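Local coordinates for Sensory/regulatory protein rpfC (PDB 3M6M), which probably takes part in sensory phosphorelay signalling, through a magnesium-binding CheY-like receiver domain of a hybrid sensor kinase, at residues L18-H23 and L66-M71. Numbering follows the deposited sequence.
With MG (magnesium ion), chain T.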
# COMPACT_ATOMS: atom_id res chain seq x y z
N LEU D 18 12.31 -32.69 28.24
CA LEU D 18 10.93 -32.50 28.65
C LEU D 18 9.99 -32.96 27.53
O LEU D 18 10.11 -32.52 26.39
CB LEU D 18 10.67 -31.03 29.01
CG LEU D 18 9.33 -30.63 29.63
CD1 LEU D 18 8.96 -31.46 30.85
CD2 LEU D 18 9.36 -29.15 29.99
N VAL D 19 9.08 -33.87 27.88
CA VAL D 19 8.21 -34.51 26.89
C VAL D 19 6.74 -34.27 27.24
O VAL D 19 6.34 -34.42 28.39
CB VAL D 19 8.49 -36.03 26.78
CG1 VAL D 19 7.59 -36.67 25.74
CG2 VAL D 19 9.95 -36.29 26.44
N ALA D 20 5.96 -33.89 26.23
CA ALA D 20 4.52 -33.71 26.40
C ALA D 20 3.71 -34.52 25.38
O ALA D 20 3.89 -34.37 24.17
CB ALA D 20 4.15 -32.24 26.32
N ASP D 21 2.83 -35.37 25.89
CA ASP D 21 1.87 -36.12 25.08
C ASP D 21 0.68 -36.50 25.95
O ASP D 21 0.85 -36.90 27.10
CB ASP D 21 2.52 -37.38 24.49
CG ASP D 21 1.68 -38.00 23.38
OD1 ASP D 21 0.55 -38.47 23.67
OD2 ASP D 21 2.16 -38.04 22.23
N ASP D 22 -0.52 -36.37 25.39
CA ASP D 22 -1.75 -36.61 26.15
C ASP D 22 -2.06 -38.09 26.40
O ASP D 22 -2.87 -38.41 27.28
CB ASP D 22 -2.95 -35.89 25.50
CG ASP D 22 -3.17 -36.28 24.05
OD1 ASP D 22 -2.23 -36.13 23.24
OD2 ASP D 22 -4.29 -36.71 23.71
N HIS D 23 -1.41 -38.98 25.65
CA HIS D 23 -1.59 -40.42 25.83
C HIS D 23 -0.45 -41.04 26.63
O HIS D 23 0.73 -40.74 26.39
CB HIS D 23 -1.77 -41.12 24.49
CG HIS D 23 -3.11 -40.89 23.86
ND1 HIS D 23 -3.33 -39.92 22.90
CD2 HIS D 23 -4.31 -41.48 24.08
CE1 HIS D 23 -4.60 -39.93 22.55
NE2 HIS D 23 -5.22 -40.87 23.25
N LEU D 66 1.89 -32.74 18.80
CA LEU D 66 1.13 -31.70 18.11
C LEU D 66 -0.33 -31.66 18.54
O LEU D 66 -0.84 -30.60 18.89
CB LEU D 66 1.24 -31.84 16.59
CG LEU D 66 0.51 -30.82 15.71
CD1 LEU D 66 0.90 -29.37 16.02
CD2 LEU D 66 0.72 -31.13 14.24
N HIS D 67 -1.00 -32.81 18.53
CA HIS D 67 -2.43 -32.85 18.83
C HIS D 67 -2.74 -33.31 20.24
O HIS D 67 -2.67 -34.50 20.56
CB HIS D 67 -3.19 -33.63 17.77
CG HIS D 67 -3.20 -32.96 16.43
ND1 HIS D 67 -2.46 -33.42 15.36
CD2 HIS D 67 -3.84 -31.85 15.99
CE1 HIS D 67 -2.66 -32.63 14.32
NE2 HIS D 67 -3.48 -31.67 14.68
N MET D 68 -3.08 -32.34 21.09
CA MET D 68 -3.50 -32.57 22.46
C MET D 68 -4.73 -31.71 22.71
O MET D 68 -4.86 -30.64 22.12
CB MET D 68 -2.39 -32.18 23.44
CG MET D 68 -1.08 -32.96 23.29
SD MET D 68 0.23 -32.45 24.41
CE MET D 68 0.55 -30.78 23.83
N PRO D 69 -5.66 -32.18 23.57
CA PRO D 69 -6.84 -31.37 23.91
C PRO D 69 -6.49 -30.14 24.74
O PRO D 69 -5.47 -30.12 25.43
CB PRO D 69 -7.70 -32.34 24.74
CG PRO D 69 -7.16 -33.71 24.45
CD PRO D 69 -5.70 -33.50 24.22
N GLY D 70 -7.34 -29.12 24.68
CA GLY D 70 -7.15 -27.88 25.43
C GLY D 70 -6.17 -26.94 24.75
O GLY D 70 -6.57 -25.98 24.09
N MET D 71 -4.88 -27.22 24.93
CA MET D 71 -3.81 -26.48 24.25
C MET D 71 -2.94 -27.46 23.47
O MET D 71 -2.40 -28.42 24.04
CB MET D 71 -2.96 -25.69 25.25
CG MET D 71 -1.87 -24.83 24.60
SD MET D 71 -0.80 -23.95 25.77
CE MET D 71 -1.99 -22.79 26.44
MG MG T . -2.19 -36.73 20.77
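Asp22 and His67 meet through a shared magnesium ion at the C-terminal edge of the parallel sheet, where the end of strand 16-20 faces the loop between strand 61-65 and helix 73-85. The metal is bound by Asp22 OD1 at 2.5 Å and by the backbone O of His67 at 2.3 Å; Asp65 supplies a further ligand. The imidazole of His67 takes no part in binding and leads away from Asp22. Asp22 is monodentate: its OD2 lies 3.6 Å from the magnesium and instead approaches Pro69 CD. With CG between its own backbone N and carbonyl carbon (chi1 56°), the carboxylate is turned toward the loop, its side chain crossing Pro69 at about a right angle, and OD1 comes 3.4 Å from Met68 CG. Beyond that methylene the Met68 chain runs inward, its SD lying 4.4 Å from Ala20 CB and 4.1 Å from Asp21 CA. Asp21 turns away from the loop; its OD1 accepts the backbone N-H of His23 (2.8 Å) in an Asx turn, while OD2 forms a salt bridge with Lys119. This is the acidic pocket of a CheY-like receiver. By binding both, the magnesium probably offsets the repulsion between Asp22 OD1 and the His67 carbonyl oxygen, consistent with a site prepared for phosphoryl transfer to Asp65.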